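Local atomic coordinates of TRAP dicarboxylate transporter-DctP subunit (Marinobacter aquaeolei, PDB entry 4PFI), a protein that probably binds an organic acid, such as a dicarboxylate, in the periplasm and delivers it to the membrane subunits of a TRAP transporter. Residues 179-184 and 198-203; 160-165 and 240-245; 187-192 and 317-322; 221-226 and 283-288; 116-121 and 311-316. All blocks are in the same frame, centred on the assembly; numbering follows the deposited sequence.

How the contacts relate
The five contacts illustrate how a solute-binding protein of the DctP family is woven from segments distant in sequence. Contact 5, with the widest span, joins residues 116-121 to 311-316; contacts 1, 2 and 4 close within that span, whereas contact 3 overlaps it and ends later in the chain. Contacts 1 and 2, whose centres are about 13 Å apart, reach the same mixed sheet. Contacts 1 and 3 share the beta-alpha-beta unit 178-199, and helix 185-192 carries its packing on to helix 318-339. Contacts 3 and 5 lie about 10 Å apart between centres, on successive helices. The centres of contacts 3 and 4 lie about 26 Å apart. Helices 306-316 and 318-339 are thereby tied to loop 116-121 and to helix 185-192.

Contact 1 (179-184 and 198-203); sequences FRTMTS and PVQTPF
Arg180 and Val199 pair in parallel on neighbouring strands of a beta-alpha-beta crossover, strand 178-180, helix 185-192 and strand 197-199. Val199 N donates to Phe179 O (3.0 Å), and Thr181 N returns a bond to Val199 O. From this ladder the arginine side chain runs along the second strand's exit. Its CB rests 4.0 Å from CG2 of Val199. A bend at the second torsion of Arg180 (chi2 62°) brings its CD past Val199 O at 3.7 Å, and the guanidinium then passes Gln200 and Thr201, with Gln200 C over one face. NH1 reaches CD1 of Phe203 at 3.3 Å, with guanidinium and ring planes 76° apart. Arg180 NH2 turns back to donate to Thr181 O at 2.7 Å, which helps hold the rotation of the group. Val206 of helix 203-212 also touches the arginine. Gln200 adds a side-chain bond from the other segment: its NE2 donates to Thr181 OG1 over 3.3 Å at 165°, the hydroxyl oxygen lying in the amide plane.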
# COMPACT_ATOMS: atom_id res chain seq x y z
N PHE A 179 -7.96 17.35 2.22
CA PHE A 179 -7.45 16.30 1.35
C PHE A 179 -7.42 14.98 2.13
O PHE A 179 -6.90 14.93 3.24
CB PHE A 179 -6.04 16.68 0.82
CG PHE A 179 -5.60 15.85 -0.37
CD1 PHE A 179 -5.98 16.19 -1.67
CD2 PHE A 179 -4.83 14.69 -0.18
CE1 PHE A 179 -5.58 15.39 -2.76
CE2 PHE A 179 -4.43 13.90 -1.28
CZ PHE A 179 -4.80 14.24 -2.56
N ARG A 180 -7.99 13.92 1.56
CA ARG A 180 -8.12 12.64 2.27
C ARG A 180 -6.89 11.72 2.04
O ARG A 180 -6.56 11.33 0.91
CB ARG A 180 -9.47 11.99 1.92
CG ARG A 180 -9.55 10.47 1.88
CD ARG A 180 -9.26 9.84 3.15
NE ARG A 180 -9.96 8.57 3.31
CZ ARG A 180 -9.52 7.53 4.05
NH1 ARG A 180 -10.27 6.45 4.16
NH2 ARG A 180 -8.36 7.56 4.69
N THR A 181 -6.20 11.41 3.13
CA THR A 181 -4.90 10.75 3.10
C THR A 181 -5.04 9.35 3.66
O THR A 181 -6.09 9.01 4.21
CB THR A 181 -3.88 11.50 4.01
OG1 THR A 181 -4.30 11.43 5.38
CG2 THR A 181 -3.72 12.96 3.60
N MSE A 182 -3.99 8.53 3.56
CA MSE A 182 -3.95 7.25 4.28
C MSE A 182 -4.05 7.56 5.78
O MSE A 182 -3.68 8.64 6.25
CB MSE A 182 -2.66 6.47 3.95
CG MSE A 182 -2.58 5.93 2.50
SE MSE A 182 -4.16 4.86 1.96
CE MSE A 182 -5.23 6.30 1.22
N THR A 183 -4.51 6.59 6.55
CA THR A 183 -4.75 6.82 7.97
C THR A 183 -3.48 6.62 8.82
O THR A 183 -3.48 5.91 9.82
CB THR A 183 -5.86 5.90 8.48
OG1 THR A 183 -6.16 6.24 9.84
CG2 THR A 183 -5.44 4.42 8.36
N SER A 184 -2.41 7.26 8.40
CA SER A 184 -1.14 7.18 9.09
C SER A 184 -0.72 8.61 9.42
O SER A 184 -0.88 9.51 8.61
CB SER A 184 -0.10 6.52 8.18
OG SER A 184 1.18 6.52 8.77
N PRO A 198 -5.29 17.63 6.07
CA PRO A 198 -5.54 16.21 5.85
C PRO A 198 -6.66 15.62 6.73
O PRO A 198 -6.72 15.89 7.92
CB PRO A 198 -4.21 15.57 6.21
CG PRO A 198 -3.59 16.51 7.18
CD PRO A 198 -4.05 17.88 6.82
N VAL A 199 -7.54 14.83 6.14
CA VAL A 199 -8.59 14.11 6.88
C VAL A 199 -8.48 12.63 6.55
O VAL A 199 -7.89 12.27 5.53
CB VAL A 199 -10.00 14.58 6.45
CG1 VAL A 199 -10.25 15.98 6.96
CG2 VAL A 199 -10.11 14.56 4.95
N GLN A 200 -9.03 11.79 7.41
CA GLN A 200 -9.09 10.35 7.18
C GLN A 200 -10.53 9.85 7.22
O GLN A 200 -10.85 8.87 7.87
CB GLN A 200 -8.23 9.62 8.19
CG GLN A 200 -6.77 10.00 8.10
CD GLN A 200 -6.51 11.28 8.81
OE1 GLN A 200 -6.93 11.43 9.95
NE2 GLN A 200 -5.84 12.21 8.16
N THR A 201 -11.39 10.56 6.53
CA THR A 201 -12.77 10.15 6.28
C THR A 201 -12.91 8.68 5.81
O THR A 201 -12.19 8.25 4.90
CB THR A 201 -13.29 11.01 5.18
OG1 THR A 201 -12.87 12.36 5.42
CG2 THR A 201 -14.82 10.93 5.12
N PRO A 202 -13.84 7.91 6.43
CA PRO A 202 -14.11 6.51 6.06
C PRO A 202 -14.46 6.38 4.59
O PRO A 202 -15.18 7.21 4.03
CB PRO A 202 -15.33 6.16 6.92
CG PRO A 202 -15.28 7.10 8.07
CD PRO A 202 -14.71 8.37 7.52
N PHE A 203 -13.94 5.34 3.96
CA PHE A 203 -14.03 5.24 2.51
C PHE A 203 -15.46 5.30 1.99
O PHE A 203 -15.72 5.88 0.94
CB PHE A 203 -13.39 3.95 2.03
CG PHE A 203 -12.15 4.15 1.25
CD1 PHE A 203 -11.43 5.35 1.31
CD2 PHE A 203 -11.67 3.13 0.45
CE1 PHE A 203 -10.26 5.51 0.59
CE2 PHE A 203 -10.51 3.29 -0.28
CZ PHE A 203 -9.81 4.47 -0.21

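Contact 2 (160-165 and 240-245); sequences MTWTAN and ARASRF
Met160 O is gripped by three waters at once, each of which accepts a backbone N-H from the facing segment. One water links it to Ala240 N, a second to Arg241 N and a third to Ala242 N; the last two donate to Met160 O at 2.9 Å. The setting is a mixed sheet in which strands 236-239 and 244-252 both pair antiparallel with strand 149-164, and the connection between them swings away from strand 149-164. Water fills in for direct bonds where the backbones part. Next to this cluster the backbones meet directly: Met160 N donates to Ser243 O at 2.8 Å, with the donor in the carbonyl plane. The two flanking side chains pack by different means. Trp162 offers a face of its six-membered ring to Ala240 CB, a CH-pi contact with the methyl carbon 3.8 Å from the ring centroid and 17° off its normal; the water bound to Ala240 N sits over that face too. Around the indole, Phe174, Phe191 and Phe312 add edge-to-face contacts. Met160, present as selenomethionine, keeps CG beside its own backbone N (chi1 -63°), which brings CG within 3.3 Å of Ser243 O. A bend at the next torsion then makes an oblique Met-aromatic contact, Met160 SE lying 4.1 Å from the centroid of the Phe245 ring.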
# COMPACT_ATOMS: atom_id res chain seq x y z
N MSE A 160 0.59 5.68 -5.94
CA MSE A 160 -0.52 6.51 -5.42
C MSE A 160 -0.83 7.60 -6.47
O MSE A 160 0.08 8.18 -7.05
CB MSE A 160 -0.18 7.14 -4.07
CG MSE A 160 0.06 6.12 -2.96
SE MSE A 160 -1.56 5.15 -2.46
CE MSE A 160 -2.41 6.52 -1.32
N THR A 161 -2.10 7.87 -6.69
CA THR A 161 -2.51 8.86 -7.67
C THR A 161 -3.42 9.89 -6.99
O THR A 161 -4.16 9.54 -6.08
CB THR A 161 -3.25 8.18 -8.83
OG1 THR A 161 -2.31 7.39 -9.59
CG2 THR A 161 -3.92 9.20 -9.73
N TRP A 162 -3.32 11.15 -7.37
CA TRP A 162 -4.08 12.20 -6.69
C TRP A 162 -5.30 12.59 -7.54
O TRP A 162 -5.19 12.64 -8.77
CB TRP A 162 -3.22 13.44 -6.50
CG TRP A 162 -1.98 13.26 -5.71
CD1 TRP A 162 -1.67 12.22 -4.90
CD2 TRP A 162 -0.88 14.17 -5.62
NE1 TRP A 162 -0.44 12.42 -4.30
CE2 TRP A 162 0.06 13.61 -4.74
CE3 TRP A 162 -0.60 15.40 -6.22
CZ2 TRP A 162 1.26 14.24 -4.43
CZ3 TRP A 162 0.60 16.02 -5.91
CH2 TRP A 162 1.50 15.44 -5.02
N THR A 163 -6.44 12.85 -6.92
CA THR A 163 -7.57 13.46 -7.61
C THR A 163 -8.02 14.71 -6.86
O THR A 163 -7.82 14.84 -5.65
CB THR A 163 -8.81 12.51 -7.74
OG1 THR A 163 -9.36 12.23 -6.45
CG2 THR A 163 -8.44 11.21 -8.35
N ALA A 164 -8.62 15.61 -7.63
CA ALA A 164 -9.21 16.81 -7.12
C ALA A 164 -10.04 17.44 -8.25
O ALA A 164 -10.18 16.87 -9.33
CB ALA A 164 -8.13 17.77 -6.65
N ASN A 165 -10.57 18.63 -7.97
CA ASN A 165 -11.26 19.38 -8.99
C ASN A 165 -10.41 20.50 -9.59
O ASN A 165 -10.94 21.44 -10.15
CB ASN A 165 -12.60 19.87 -8.47
CG ASN A 165 -13.63 18.78 -8.50
OD1 ASN A 165 -13.64 17.96 -9.43
ND2 ASN A 165 -14.48 18.73 -7.49
N ALA A 240 1.85 12.29 -9.57
CA ALA A 240 3.09 12.89 -9.09
C ALA A 240 4.18 11.85 -8.90
O ALA A 240 5.32 12.21 -8.75
CB ALA A 240 2.88 13.60 -7.78
N ARG A 241 3.80 10.56 -8.93
CA ARG A 241 4.71 9.46 -8.60
C ARG A 241 5.51 9.83 -7.32
O ARG A 241 6.73 9.96 -7.35
CB ARG A 241 5.60 9.16 -9.81
CG ARG A 241 4.87 8.45 -10.96
CD ARG A 241 5.83 8.12 -12.15
NE ARG A 241 6.42 9.36 -12.68
CZ ARG A 241 7.73 9.62 -12.77
NH1 ARG A 241 8.66 8.73 -12.40
NH2 ARG A 241 8.10 10.80 -13.25
N ALA A 242 4.80 10.07 -6.22
CA ALA A 242 5.42 10.50 -4.97
C ALA A 242 5.63 9.31 -4.06
O ALA A 242 6.66 9.19 -3.41
CB ALA A 242 4.58 11.58 -4.29
N SER A 243 4.66 8.40 -4.03
CA SER A 243 4.80 7.16 -3.25
C SER A 243 3.93 6.07 -3.85
O SER A 243 2.97 6.33 -4.58
CB SER A 243 4.38 7.39 -1.79
OG SER A 243 3.08 7.94 -1.75
N ARG A 244 4.26 4.84 -3.49
CA ARG A 244 3.52 3.67 -3.91
C ARG A 244 2.67 3.10 -2.78
O ARG A 244 2.98 3.25 -1.61
CB ARG A 244 4.50 2.61 -4.35
CG ARG A 244 5.15 2.86 -5.70
CD ARG A 244 6.08 1.71 -6.00
NE ARG A 244 6.81 1.85 -7.25
CZ ARG A 244 7.99 2.42 -7.37
NH1 ARG A 244 8.59 2.95 -6.31
NH2 ARG A 244 8.58 2.48 -8.55
N PHE A 245 1.60 2.41 -3.15
CA PHE A 245 0.86 1.59 -2.20
C PHE A 245 1.65 0.31 -2.01
O PHE A 245 1.81 -0.45 -2.95
CB PHE A 245 -0.46 1.14 -2.81
CG PHE A 245 -1.65 1.27 -1.91
CD1 PHE A 245 -1.72 2.26 -0.93
CD2 PHE A 245 -2.78 0.47 -2.14
CE1 PHE A 245 -2.89 2.42 -0.15
CE2 PHE A 245 -3.96 0.62 -1.36
CZ PHE A 245 -4.01 1.60 -0.37
O HOH W 1 0.24 11.36 -7.37
O HOH W 2 1.39 9.02 -9.44
O HOH W 3 2.09 9.73 -5.68

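Contact 3 (187-192 and 317-322); sequences AAEAFR and LPARQR
Glu189 and Arg322 cross at about a right angle, their carboxylate and guanidinium planes turned 51° from each other. OE1 of Glu189 stands 3.5 Å from NH1 of Arg322 and well out of the guanidinium plane. The attraction is therefore one of charge, with no N-H aimed at the oxygen. Arg192, one turn along the same helix, meets that oxygen quite differently: its NH1 donates to Glu189 OE1 at 2.7 Å in a fairly straight bond, and the oxygen lies in the guanidinium plane. A single carboxylate oxygen thus serves two arginines, Arg192 NH1 and Arg322 NH1 coming within 4.3 Å of each other; the shared negative charge probably eases that approach. Glu325 forms a further salt bridge with Arg322 through NE. This network spans the partly exposed border between helix 185-192, the crossover helix of a beta-alpha-beta unit, and the start of the long C-terminal helix 318-339. The short helical segments run nearly antiparallel, at 150°, with their axes 8.5 Å apart. Beside the charges, small residues line the close approach. Ala319 points its methyl group at the opposite helix, CB lying 3.8 Å from CA of Ala190. Glu189 starts with CG anti to its main-chain nitrogen (chi1 -175°), which lays CG against Ala319 CA at 3.8 Å and against Arg322 CB at 3.9 Å; a bend at the next bond then turns the carboxylate toward the arginines.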
# COMPACT_ATOMS: atom_id res chain seq x y z
N ALA A 187 1.48 9.83 6.85
CA ALA A 187 0.81 10.11 5.59
C ALA A 187 0.10 11.46 5.67
O ALA A 187 0.13 12.24 4.72
CB ALA A 187 -0.18 9.00 5.21
N ALA A 188 -0.51 11.75 6.81
CA ALA A 188 -1.15 13.05 7.03
C ALA A 188 -0.13 14.19 6.92
O ALA A 188 -0.37 15.19 6.25
CB ALA A 188 -1.83 13.08 8.40
N GLU A 189 1.01 14.01 7.57
CA GLU A 189 2.04 15.04 7.63
C GLU A 189 2.62 15.35 6.26
O GLU A 189 3.02 16.47 5.98
CB GLU A 189 3.17 14.64 8.57
CG GLU A 189 4.19 15.74 8.74
CD GLU A 189 3.58 17.03 9.32
OE1 GLU A 189 2.45 16.97 9.87
OE2 GLU A 189 4.22 18.09 9.22
N ALA A 190 2.67 14.34 5.41
CA ALA A 190 3.15 14.50 4.04
C ALA A 190 2.38 15.59 3.31
O ALA A 190 2.98 16.45 2.64
CB ALA A 190 3.02 13.17 3.31
N PHE A 191 1.05 15.56 3.42
CA PHE A 191 0.19 16.50 2.71
C PHE A 191 0.03 17.81 3.50
O PHE A 191 -0.16 18.89 2.93
CB PHE A 191 -1.16 15.85 2.40
CG PHE A 191 -1.07 14.85 1.25
CD1 PHE A 191 -1.09 15.29 -0.07
CD2 PHE A 191 -0.92 13.49 1.50
CE1 PHE A 191 -0.97 14.39 -1.12
CE2 PHE A 191 -0.80 12.59 0.45
CZ PHE A 191 -0.83 13.04 -0.86
N ARG A 192 0.16 17.73 4.82
CA ARG A 192 0.20 18.93 5.63
C ARG A 192 1.42 19.74 5.21
O ARG A 192 1.39 20.96 5.22
CB ARG A 192 0.25 18.56 7.10
CG ARG A 192 -0.15 19.66 8.02
CD ARG A 192 -0.12 19.15 9.47
NE ARG A 192 -1.29 18.34 9.84
CZ ARG A 192 -1.27 17.05 10.21
NH1 ARG A 192 -0.13 16.35 10.26
NH2 ARG A 192 -2.39 16.43 10.54
N LEU A 317 9.97 17.32 2.90
CA LEU A 317 10.97 16.88 3.87
C LEU A 317 10.46 16.74 5.32
O LEU A 317 10.75 15.76 5.98
CB LEU A 317 12.20 17.78 3.79
CG LEU A 317 12.90 17.66 2.42
CD1 LEU A 317 14.03 18.67 2.29
CD2 LEU A 317 13.42 16.23 2.18
N PRO A 318 9.64 17.69 5.78
CA PRO A 318 9.10 17.67 7.15
C PRO A 318 8.35 16.39 7.55
O PRO A 318 8.31 16.10 8.74
CB PRO A 318 8.13 18.86 7.17
CG PRO A 318 8.64 19.79 6.13
CD PRO A 318 9.22 18.90 5.05
N ALA A 319 7.77 15.65 6.61
CA ALA A 319 7.20 14.35 6.97
C ALA A 319 8.29 13.35 7.42
O ALA A 319 8.02 12.44 8.19
CB ALA A 319 6.40 13.77 5.84
N ARG A 320 9.53 13.54 6.94
CA ARG A 320 10.64 12.68 7.35
C ARG A 320 10.98 12.94 8.81
O ARG A 320 11.22 12.02 9.58
CB ARG A 320 11.86 12.87 6.44
CG ARG A 320 11.60 12.26 5.09
CD ARG A 320 12.69 12.49 4.07
NE ARG A 320 12.19 12.20 2.72
CZ ARG A 320 12.96 12.01 1.65
NH1 ARG A 320 14.28 12.07 1.75
NH2 ARG A 320 12.38 11.76 0.48
N GLN A 321 10.97 14.22 9.18
CA GLN A 321 11.23 14.64 10.54
C GLN A 321 10.20 14.02 11.49
O GLN A 321 10.56 13.36 12.45
CB GLN A 321 11.19 16.16 10.62
CG GLN A 321 11.42 16.75 12.02
CD GLN A 321 11.23 18.25 12.05
OE1 GLN A 321 11.81 18.98 11.24
NE2 GLN A 321 10.39 18.72 12.96
N ARG A 322 8.92 14.21 11.19
CA ARG A 322 7.83 13.65 12.00
C ARG A 322 7.96 12.12 12.09
O ARG A 322 7.69 11.52 13.12
CB ARG A 322 6.46 14.04 11.43
CG ARG A 322 5.25 13.28 12.03
CD ARG A 322 5.01 13.59 13.53
NE ARG A 322 5.19 15.01 13.86
CZ ARG A 322 4.29 15.97 13.61
NH1 ARG A 322 3.13 15.69 13.02
NH2 ARG A 322 4.56 17.24 13.96

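Contact 4 (221-226 and 283-288); sequences PVFAIE and EDLNKE
Phe223 and Asn286 meet where the first turn of helix 222-228 leans on helix 263-296, the long helix characteristic of TRAP solute-binding proteins. The phenylalanine holds CG between its backbone N and carbonyl carbon (chi1 70°), a conformation that the middle of a helix seldom tolerates but that its first turn can accommodate. The ring edge is thereby turned to the neighbouring helix, with CD2 only 3.1 Å from OD1 of Asn286. That oxygen also accepts Phe223 N at 3.2 Å, the donor lying almost straight out from the amide C=O. Asn286 has CG beside its own backbone N (chi1 -76°), which sends the amide across the gap at 32° to the plane of the phenylalanine ring. Its ND2 donates to Gln282 OE1 and to Glu157 O, so both ends of the amide are engaged and its flip is fixed. Packing surrounds this bond. Val222 extends CG1 opposite its backbone N, to 3.5 Å from Asn286 O, while Leu285 makes an apolar contact, crossing the phenylalanine at about a right angle and setting CD2 4.0 Å from Phe223 CB. Val49 of helix 49-65 touches both Phe223 and Leu285. The axes of the two short helical segments approach to 8.7 Å. Because N-H groups in a first helical turn lack acceptors from a preceding turn, the Asn286 oxygen satisfies a buried donor there, and its partial negative charge is probably favoured by the positive end of the helix dipole.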
# COMPACT_ATOMS: atom_id res chain seq x y z
N PRO A 221 -4.32 4.33 -5.35
CA PRO A 221 -3.96 3.78 -6.66
C PRO A 221 -5.17 3.78 -7.61
O PRO A 221 -6.33 3.78 -7.17
CB PRO A 221 -3.47 2.36 -6.34
CG PRO A 221 -4.05 2.02 -5.01
CD PRO A 221 -4.24 3.32 -4.27
N VAL A 222 -4.89 3.86 -8.90
CA VAL A 222 -5.91 3.99 -9.92
C VAL A 222 -7.02 2.92 -9.83
O VAL A 222 -8.19 3.26 -10.00
CB VAL A 222 -5.26 3.97 -11.32
CG1 VAL A 222 -6.30 3.77 -12.39
CG2 VAL A 222 -4.54 5.27 -11.55
N PHE A 223 -6.68 1.66 -9.56
CA PHE A 223 -7.73 0.64 -9.47
C PHE A 223 -8.70 0.91 -8.34
O PHE A 223 -9.86 0.60 -8.46
CB PHE A 223 -7.21 -0.81 -9.35
CG PHE A 223 -6.57 -1.13 -8.05
CD1 PHE A 223 -7.31 -1.65 -6.99
CD2 PHE A 223 -5.19 -0.92 -7.88
CE1 PHE A 223 -6.64 -1.96 -5.75
CE2 PHE A 223 -4.55 -1.21 -6.69
CZ PHE A 223 -5.26 -1.73 -5.62
N ALA A 224 -8.22 1.46 -7.23
CA ALA A 224 -9.10 1.74 -6.11
C ALA A 224 -10.02 2.95 -6.45
O ALA A 224 -11.21 2.97 -6.11
CB ALA A 224 -8.31 1.99 -4.86
N ILE A 225 -9.46 3.94 -7.15
CA ILE A 225 -10.23 5.10 -7.61
C ILE A 225 -11.38 4.67 -8.56
O ILE A 225 -12.52 5.11 -8.41
CB ILE A 225 -9.30 6.09 -8.33
CG1 ILE A 225 -8.36 6.73 -7.29
CG2 ILE A 225 -10.11 7.16 -9.06
CD1 ILE A 225 -7.19 7.48 -7.91
N GLU A 226 -11.06 3.82 -9.53
CA GLU A 226 -12.08 3.33 -10.46
C GLU A 226 -13.13 2.52 -9.70
O GLU A 226 -14.33 2.69 -9.91
CB GLU A 226 -11.44 2.49 -11.59
CG GLU A 226 -12.41 2.13 -12.72
CD GLU A 226 -13.39 1.02 -12.35
OE1 GLU A 226 -13.03 0.12 -11.56
OE2 GLU A 226 -14.55 1.04 -12.85
N GLU A 283 1.03 -3.14 -12.53
CA GLU A 283 1.21 -2.21 -13.65
C GLU A 283 0.06 -2.37 -14.66
O GLU A 283 -0.54 -1.39 -15.10
CB GLU A 283 2.55 -2.45 -14.37
CG GLU A 283 2.84 -1.46 -15.51
CD GLU A 283 4.18 -1.68 -16.20
OE1 GLU A 283 4.86 -2.68 -15.88
OE2 GLU A 283 4.55 -0.87 -17.08
N ASP A 284 -0.23 -3.63 -14.99
CA ASP A 284 -1.30 -3.99 -15.92
C ASP A 284 -2.70 -3.66 -15.39
O ASP A 284 -3.51 -3.07 -16.10
CB ASP A 284 -1.23 -5.49 -16.23
CG ASP A 284 -0.11 -5.86 -17.24
OD1 ASP A 284 0.41 -4.96 -17.96
OD2 ASP A 284 0.22 -7.06 -17.34
N LEU A 285 -3.00 -4.03 -14.14
CA LEU A 285 -4.34 -3.76 -13.60
C LEU A 285 -4.59 -2.25 -13.56
O LEU A 285 -5.65 -1.76 -13.93
CB LEU A 285 -4.53 -4.35 -12.21
CG LEU A 285 -5.90 -4.05 -11.57
CD1 LEU A 285 -7.07 -4.65 -12.37
CD2 LEU A 285 -5.93 -4.56 -10.14
N ASN A 286 -3.59 -1.50 -13.11
CA ASN A 286 -3.73 -0.07 -13.02
C ASN A 286 -3.89 0.57 -14.41
O ASN A 286 -4.67 1.51 -14.56
CB ASN A 286 -2.57 0.54 -12.23
CG ASN A 286 -2.72 0.31 -10.74
OD1 ASN A 286 -3.78 0.58 -10.18
ND2 ASN A 286 -1.67 -0.23 -10.08
N LYS A 287 -3.21 0.03 -15.42
CA LYS A 287 -3.33 0.59 -16.76
C LYS A 287 -4.73 0.34 -17.33
O LYS A 287 -5.31 1.21 -17.97
CB LYS A 287 -2.26 -0.01 -17.68
CG LYS A 287 -2.39 0.39 -19.13
CD LYS A 287 -1.42 -0.39 -20.03
CE LYS A 287 0.04 0.04 -19.84
NZ LYS A 287 0.98 -0.73 -20.72
N GLU A 288 -5.27 -0.83 -17.06
CA GLU A 288 -6.60 -1.23 -17.51
C GLU A 288 -7.64 -0.31 -16.85
O GLU A 288 -8.57 0.19 -17.48
CB GLU A 288 -6.83 -2.65 -17.02
CG GLU A 288 -7.70 -3.54 -17.86
CD GLU A 288 -7.80 -4.97 -17.27
OE1 GLU A 288 -8.94 -5.40 -16.97
OE2 GLU A 288 -6.75 -5.64 -17.07

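Contact 5 (116-121 and 311-316); sequences LHFLLP and AFRDAS
The ring of Phe118 has Arg313 CB over one face, a CH-pi contact 4.3 Å from the centroid, and Ser316 OG at its edge. CB of Phe312 approaches obliquely, 3.5 Å from CE2 of Phe118. The guanidinium of Arg313 in turn lays one face over Phe118 CD1, which stands above its centre, the two planes inclined by 43°. Arg313 begins with CG anti to the main-chain nitrogen (chi1 -158°), and this sets CG 3.4 Å from Phe118 CB before the chain bends at its third torsion to bring the guanidinium past CD1. A water at the guanidinium's edge completes the grip: it accepts from Arg313 NH1 and donates to Phe118 O, both at 2.8 Å. A second water donates to His117 O at 2.7 Å and to Ser316 OG, so solvent carries the polar bridges between loop and helix. Phe118 has a left-handed backbone conformation, with positive phi and psi. The loop lies between helix 306-316 and the elements around it: Phe118 forms a backbone bond to Ala242 in the connection before strand 244-252, the His117 ring meets Phe191 of helix 185-192 edge-to-face while its ND1 bonds to Tyr194 OH, and Arg320 of helix 318-339 donates to His117 O.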
# COMPACT_ATOMS: atom_id res chain seq x y z
N LEU A 116 5.98 7.94 2.97
CA LEU A 116 6.84 9.13 2.76
C LEU A 116 7.00 9.44 1.27
O LEU A 116 7.23 8.55 0.45
CB LEU A 116 8.23 8.92 3.40
CG LEU A 116 8.24 9.00 4.94
CD1 LEU A 116 9.59 8.58 5.46
CD2 LEU A 116 7.89 10.41 5.43
N HIS A 117 6.88 10.70 0.89
CA HIS A 117 6.94 11.04 -0.54
C HIS A 117 8.40 11.10 -1.03
O HIS A 117 9.27 11.58 -0.31
CB HIS A 117 6.23 12.37 -0.80
CG HIS A 117 4.75 12.32 -0.59
ND1 HIS A 117 3.91 13.36 -0.89
CD2 HIS A 117 3.96 11.33 -0.10
CE1 HIS A 117 2.66 13.02 -0.59
NE2 HIS A 117 2.67 11.81 -0.11
N PHE A 118 8.65 10.60 -2.25
CA PHE A 118 9.94 10.74 -2.93
C PHE A 118 11.10 10.05 -2.20
O PHE A 118 12.23 10.48 -2.30
CB PHE A 118 10.26 12.21 -3.18
CG PHE A 118 9.16 12.93 -3.92
CD1 PHE A 118 8.92 12.66 -5.26
CD2 PHE A 118 8.33 13.84 -3.27
CE1 PHE A 118 7.89 13.28 -5.94
CE2 PHE A 118 7.29 14.47 -3.95
CZ PHE A 118 7.07 14.18 -5.29
N LEU A 119 10.81 8.97 -1.48
CA LEU A 119 11.82 8.32 -0.67
C LEU A 119 12.35 7.07 -1.36
O LEU A 119 13.52 7.00 -1.73
CB LEU A 119 11.26 7.95 0.70
CG LEU A 119 12.26 7.25 1.63
CD1 LEU A 119 13.08 8.28 2.39
CD2 LEU A 119 11.54 6.32 2.58
N LEU A 120 11.48 6.07 -1.50
CA LEU A 120 11.83 4.87 -2.23
C LEU A 120 12.20 5.23 -3.66
O LEU A 120 11.70 6.22 -4.19
CB LEU A 120 10.66 3.91 -2.24
CG LEU A 120 10.45 3.03 -1.01
CD1 LEU A 120 10.58 3.81 0.30
CD2 LEU A 120 9.07 2.38 -1.13
N PRO A 121 13.08 4.45 -4.29
CA PRO A 121 13.50 4.74 -5.67
C PRO A 121 12.31 4.72 -6.66
O PRO A 121 11.45 3.84 -6.56
CB PRO A 121 14.50 3.62 -5.98
CG PRO A 121 14.26 2.57 -4.97
CD PRO A 121 13.75 3.25 -3.75
N ALA A 311 9.97 20.19 -6.86
CA ALA A 311 9.44 21.18 -5.94
C ALA A 311 8.66 20.53 -4.77
O ALA A 311 8.72 21.00 -3.62
CB ALA A 311 8.56 22.20 -6.70
N PHE A 312 7.94 19.45 -5.05
CA PHE A 312 7.18 18.74 -4.02
C PHE A 312 8.13 17.99 -3.12
O PHE A 312 7.89 17.85 -1.93
CB PHE A 312 6.19 17.76 -4.64
CG PHE A 312 4.90 18.38 -5.10
CD1 PHE A 312 3.97 18.84 -4.18
CD2 PHE A 312 4.57 18.44 -6.45
CE1 PHE A 312 2.77 19.39 -4.59
CE2 PHE A 312 3.34 19.00 -6.87
CZ PHE A 312 2.46 19.47 -5.94
N ARG A 313 9.20 17.46 -3.71
CA ARG A 313 10.22 16.74 -2.93
C ARG A 313 10.78 17.69 -1.85
O ARG A 313 10.78 17.37 -0.65
CB ARG A 313 11.34 16.24 -3.85
CG ARG A 313 12.15 15.07 -3.29
CD ARG A 313 13.27 14.65 -4.27
NE ARG A 313 12.83 14.77 -5.68
CZ ARG A 313 12.65 13.76 -6.54
NH1 ARG A 313 12.90 12.49 -6.17
NH2 ARG A 313 12.23 14.03 -7.77
N ASP A 314 11.21 18.87 -2.30
CA ASP A 314 11.77 19.88 -1.41
C ASP A 314 10.79 20.14 -0.28
O ASP A 314 11.17 20.13 0.90
CB ASP A 314 12.11 21.15 -2.19
CG ASP A 314 13.21 20.94 -3.26
OD1 ASP A 314 13.92 19.90 -3.20
OD2 ASP A 314 13.39 21.80 -4.16
N ALA A 315 9.52 20.29 -0.62
CA ALA A 315 8.51 20.65 0.37
C ALA A 315 8.01 19.46 1.20
O ALA A 315 7.34 19.65 2.21
CB ALA A 315 7.34 21.38 -0.30
N SER A 316 8.41 18.25 0.83
CA SER A 316 7.99 17.02 1.52
C SER A 316 8.83 16.66 2.74
O SER A 316 8.49 15.76 3.50
CB SER A 316 8.09 15.83 0.57
OG SER A 316 9.47 15.56 0.30
O HOH W 4 9.36 12.94 2.00
O HOH W 5 14.22 10.92 -4.21